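Local coordinates for B-type Cna protein (Enterococcus faecium, PDB 6FWY) that is of uncharacterised function but, as a thioester domain of an LPXTG-anchored surface protein, probably takes part in covalent attachment of the bacterium to host targets, at residues G170-F175 and T221-V226; L233-T238 and K271-K276. One frame throughout, in Å; residues are numbered along the deposited sequence.

Contact 1: residues G170-F175 and T221-V226; sequences GKYHTF and TIKVPV
Antiparallel strand pairing joins Tyr172-Phe175 to Thr221-Pro225, the second and third strands across a five-stranded antiparallel sheet, far from the centre of the chain. The segment axes run at 157° and approach to 4.3 Å. Two reciprocal pairs of backbone bonds define the register. His173 N reaches Val224 O at 2.7 Å and Val224 N returns to His173 O, while Phe175 N and O pair in the same way with Ile222. Past the end of the strand, Val226 N donates to Lys171 O at 2.9 Å, a nearly straight bond whose donor stands above the carbonyl plane.

The two sides of the pairing differ in chemistry. The His173 ring has Val226 CG1 over its centre, 4.0 Å from the centroid, a CH-pi contact only 6° off the ring normal. His173 ND1 is hydrogen-bonded to Asp168, which would fix the turn of the imidazole. At Phe175 the edge atom CE2 meets Val224 CG2 at 4.1 Å. His173, Phe175, Ile222 and Val224 all lie on the side facing the second sheet, where Phe175 and Val224 touch Trp277: the arrangement is that of a beta-sandwich, with two sheets closing on a common core.

Thr174 and Lys223 share the other side. The extended Lys223 chain runs beside Thr174 in the same direction, its CD 4.1 Å from Thr174 CG2, and its ammonium makes a cation-pi contact with Tyr202. The Tyr172 side chain crosses Lys223 at about a right angle, bringing Tyr172 CD1 to 3.5 Å from Lys223 CB. Tyr172 CG lies anti to the carbonyl carbon (chi1 -70°), and farther out Tyr172 CE1 packs on Pro225 CG at 3.9 Å.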
# COMPACT_ATOMS: atom_id res chain seq x y z
N GLY A 170 6.55 -15.32 41.07
CA GLY A 170 5.43 -15.67 41.95
C GLY A 170 4.97 -17.09 41.70
O GLY A 170 5.77 -18.01 41.74
N LYS A 171 3.69 -17.26 41.39
CA LYS A 171 3.10 -18.58 41.16
C LYS A 171 3.04 -18.98 39.66
O LYS A 171 2.27 -19.86 39.26
CB LYS A 171 1.71 -18.61 41.79
CG LYS A 171 1.77 -18.57 43.29
CD LYS A 171 0.39 -18.52 43.90
CE LYS A 171 0.43 -18.95 45.36
NZ LYS A 171 -0.94 -19.00 45.94
N TYR A 172 3.84 -18.31 38.82
CA TYR A 172 3.75 -18.49 37.37
C TYR A 172 5.10 -18.72 36.71
O TYR A 172 6.10 -18.12 37.11
CB TYR A 172 3.11 -17.25 36.73
CG TYR A 172 1.65 -17.11 37.05
CD1 TYR A 172 0.70 -17.82 36.34
CD2 TYR A 172 1.21 -16.26 38.07
CE1 TYR A 172 -0.65 -17.70 36.60
CE2 TYR A 172 -0.14 -16.14 38.37
CZ TYR A 172 -1.07 -16.87 37.63
OH TYR A 172 -2.41 -16.80 37.91
N HIS A 173 5.10 -19.60 35.70
CA HIS A 173 6.10 -19.58 34.64
C HIS A 173 5.67 -18.45 33.71
O HIS A 173 4.52 -18.43 33.29
CB HIS A 173 6.13 -20.88 33.83
CG HIS A 173 6.41 -22.12 34.64
ND1 HIS A 173 7.63 -22.35 35.25
CD2 HIS A 173 5.65 -23.21 34.88
CE1 HIS A 173 7.59 -23.53 35.85
NE2 HIS A 173 6.40 -24.07 35.64
N THR A 174 6.58 -17.53 33.39
CA THR A 174 6.27 -16.37 32.53
C THR A 174 7.06 -16.42 31.20
O THR A 174 8.22 -16.84 31.18
CB THR A 174 6.50 -15.00 33.23
OG1 THR A 174 7.89 -14.69 33.26
CG2 THR A 174 5.95 -15.00 34.65
N PHE A 175 6.41 -16.00 30.12
CA PHE A 175 7.02 -15.96 28.79
C PHE A 175 6.68 -14.62 28.15
O PHE A 175 5.52 -14.33 27.87
CB PHE A 175 6.48 -17.11 27.92
CG PHE A 175 6.68 -18.47 28.53
CD1 PHE A 175 7.86 -19.17 28.31
CD2 PHE A 175 5.70 -19.03 29.34
CE1 PHE A 175 8.06 -20.42 28.88
CE2 PHE A 175 5.88 -20.27 29.92
CZ PHE A 175 7.05 -20.98 29.70
N THR A 221 3.14 -10.74 27.91
CA THR A 221 3.63 -11.86 28.71
C THR A 221 2.51 -12.89 28.89
O THR A 221 1.39 -12.53 29.21
CB THR A 221 4.20 -11.35 30.04
OG1 THR A 221 5.34 -10.54 29.78
CG2 THR A 221 4.63 -12.50 30.94
N ILE A 222 2.83 -14.15 28.63
CA ILE A 222 1.97 -15.28 28.92
C ILE A 222 2.43 -15.88 30.25
O ILE A 222 3.63 -16.03 30.47
CB ILE A 222 2.01 -16.35 27.79
CG1 ILE A 222 1.44 -15.76 26.51
CG2 ILE A 222 1.21 -17.60 28.18
CD1 ILE A 222 1.54 -16.64 25.29
N LYS A 223 1.47 -16.20 31.12
CA LYS A 223 1.76 -16.75 32.44
C LYS A 223 1.07 -18.09 32.63
O LYS A 223 -0.14 -18.18 32.44
CB LYS A 223 1.35 -15.77 33.52
CG LYS A 223 2.04 -14.42 33.38
CD LYS A 223 2.11 -13.68 34.69
CE LYS A 223 2.82 -12.35 34.50
NZ LYS A 223 3.08 -11.62 35.75
N VAL A 224 1.83 -19.10 33.00
CA VAL A 224 1.35 -20.47 33.14
C VAL A 224 1.59 -20.85 34.60
O VAL A 224 2.72 -20.76 35.07
CB VAL A 224 2.12 -21.44 32.20
CG1 VAL A 224 1.68 -22.89 32.39
CG2 VAL A 224 1.94 -21.02 30.74
N PRO A 225 0.53 -21.26 35.33
CA PRO A 225 0.73 -21.59 36.76
C PRO A 225 1.80 -22.66 36.98
O PRO A 225 1.85 -23.64 36.23
CB PRO A 225 -0.64 -22.09 37.20
CG PRO A 225 -1.61 -21.47 36.26
CD PRO A 225 -0.89 -21.37 34.94
N VAL A 226 2.66 -22.46 37.98
CA VAL A 226 3.73 -23.45 38.28
C VAL A 226 3.18 -24.81 38.73
O VAL A 226 3.91 -25.78 38.77
CB VAL A 226 4.78 -22.93 39.31
CG1 VAL A 226 5.50 -21.69 38.77
CG2 VAL A 226 4.17 -22.65 40.68

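Contact 2: residues L233-T238 and K271-K276; sequences LSFKGT and KSLSAK
Phe235 presents one ring face to Leu273, whose CB sits 4.2 Å from the ring centroid, displaced toward the rim and 20° off the normal, a CH-pi contact. Leu273 CD1 extends the contact to Phe235 CE2 at 3.8 Å. The Phe235 ring also meets Tyr177 of strand 172-181 edge-to-face, and its side chain touches Phe220 and Ile222.

The backbone evidence is an antiparallel pairing at 151° between the segments 233-238 and 273-276, which belong to strands 231-250 and 258-277 of a beta hairpin. Phe235 N donates to Leu273 O at 2.9 Å, and Leu273 N returns to Phe235 O at 2.8 Å, nearly straight at the hydrogen (173°). Leu233 and Ala275 exchange the same two bonds. Between these pairs Ser234 faces Ser274 in a non-hydrogen-bonded pair, where Ser234 CA lies 3.2 Å from Leu273 O in a CA-H...O contact.

On the side carrying these serines, Ser234 CB approaches Ser274 OG at 4.0 Å. Farther along, Lys236 NZ forms a salt bridge with Asp269. The hydrocarbon and aromatic side formed by Leu233, Phe235, Leu273 and Ala275 is therefore the one that packs on strands 172-181 and 218-225 of the second sheet, with Ala275 on Phe175, whereas the serine side takes hydrogen bonds such as that of Ser234 OG with Thr192.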
# COMPACT_ATOMS: atom_id res chain seq x y z
N LEU A 233 2.99 -25.25 25.13
CA LEU A 233 1.87 -24.51 24.60
C LEU A 233 2.35 -23.91 23.29
O LEU A 233 3.48 -23.45 23.21
CB LEU A 233 1.53 -23.40 25.59
CG LEU A 233 0.51 -22.36 25.22
CD1 LEU A 233 -0.83 -23.05 24.95
CD2 LEU A 233 0.40 -21.40 26.39
N SER A 234 1.51 -23.90 22.26
CA SER A 234 1.86 -23.23 21.01
C SER A 234 0.79 -22.22 20.61
O SER A 234 -0.38 -22.40 20.90
CB SER A 234 2.14 -24.25 19.90
OG SER A 234 0.98 -24.99 19.57
N PHE A 235 1.22 -21.15 19.95
CA PHE A 235 0.29 -20.11 19.47
C PHE A 235 0.86 -19.33 18.29
O PHE A 235 2.03 -19.47 17.94
CB PHE A 235 -0.09 -19.15 20.61
CG PHE A 235 1.02 -18.26 21.08
CD1 PHE A 235 1.96 -18.70 22.00
CD2 PHE A 235 1.12 -16.95 20.62
CE1 PHE A 235 3.00 -17.87 22.43
CE2 PHE A 235 2.15 -16.11 21.04
CZ PHE A 235 3.08 -16.57 21.95
N LYS A 236 -0.01 -18.52 17.69
CA LYS A 236 0.39 -17.51 16.70
C LYS A 236 -0.43 -16.25 16.94
O LYS A 236 -1.42 -16.26 17.67
CB LYS A 236 0.14 -18.00 15.27
CG LYS A 236 -1.30 -18.36 14.97
CD LYS A 236 -1.66 -18.42 13.51
CE LYS A 236 -3.17 -18.61 13.38
NZ LYS A 236 -3.57 -18.94 11.98
N GLY A 237 -0.00 -15.17 16.29
CA GLY A 237 -0.73 -13.92 16.25
C GLY A 237 -1.22 -13.68 14.85
O GLY A 237 -0.58 -14.12 13.90
N THR A 238 -2.35 -12.99 14.72
CA THR A 238 -2.84 -12.51 13.42
C THR A 238 -2.99 -11.00 13.54
O THR A 238 -3.90 -10.51 14.20
CB THR A 238 -4.21 -13.13 13.04
OG1 THR A 238 -4.09 -14.56 12.96
CG2 THR A 238 -4.69 -12.60 11.70
N LYS A 271 4.74 -16.11 12.71
CA LYS A 271 5.12 -17.51 12.85
C LYS A 271 4.48 -18.19 14.07
O LYS A 271 3.92 -17.54 14.95
CB LYS A 271 6.64 -17.62 12.97
CG LYS A 271 7.40 -17.08 11.77
CD LYS A 271 8.80 -16.63 12.16
CE LYS A 271 9.50 -16.01 10.95
NZ LYS A 271 10.96 -16.32 11.03
N SER A 272 4.59 -19.51 14.11
CA SER A 272 4.18 -20.31 15.24
C SER A 272 5.23 -20.23 16.35
O SER A 272 6.42 -20.36 16.09
CB SER A 272 3.99 -21.77 14.81
OG SER A 272 3.51 -22.55 15.90
N LEU A 273 4.78 -20.01 17.58
CA LEU A 273 5.65 -19.92 18.76
C LEU A 273 5.28 -20.97 19.77
O LEU A 273 4.12 -21.34 19.85
CB LEU A 273 5.48 -18.54 19.40
CG LEU A 273 5.92 -17.40 18.47
CD1 LEU A 273 4.84 -16.36 18.32
CD2 LEU A 273 7.21 -16.80 18.99
N SER A 274 6.26 -21.46 20.52
CA SER A 274 6.04 -22.39 21.65
C SER A 274 6.60 -21.85 22.95
O SER A 274 7.70 -21.31 22.97
CB SER A 274 6.68 -23.76 21.39
OG SER A 274 6.09 -24.39 20.28
N ALA A 275 5.84 -22.00 24.03
CA ALA A 275 6.31 -21.78 25.39
C ALA A 275 6.45 -23.17 26.00
O ALA A 275 5.56 -24.00 25.85
CB ALA A 275 5.30 -20.95 26.19
N LYS A 276 7.56 -23.41 26.70
CA LYS A 276 7.82 -24.69 27.34
C LYS A 276 8.14 -24.47 28.81
O LYS A 276 8.82 -23.51 29.15
CB LYS A 276 8.97 -25.39 26.61
CG LYS A 276 9.40 -26.72 27.21
CD LYS A 276 10.30 -27.52 26.25
CE LYS A 276 11.42 -28.31 26.94
NZ LYS A 276 10.97 -29.25 28.01

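Contact 1 pairs neighbouring strands of the five-stranded sheet, whereas contact 2 pairs strands 231-250 and 258-277 of the larger sheet. Their centres lie 15 Å apart, on the same side of the chain's centre. Contact 1 closes before contact 2 opens, and strand 218-225 is followed directly by strand 231-250, so the chain passes from one sheet to the other. The apolar faces meet between them: Ile222 CD1 lies 3.4 Å from Phe235 CE1, and Phe175 CG lies 3.7 Å from Ala275 CB. Both contacts therefore belong to one sandwich core, formed by parts of the chain distant in sequence.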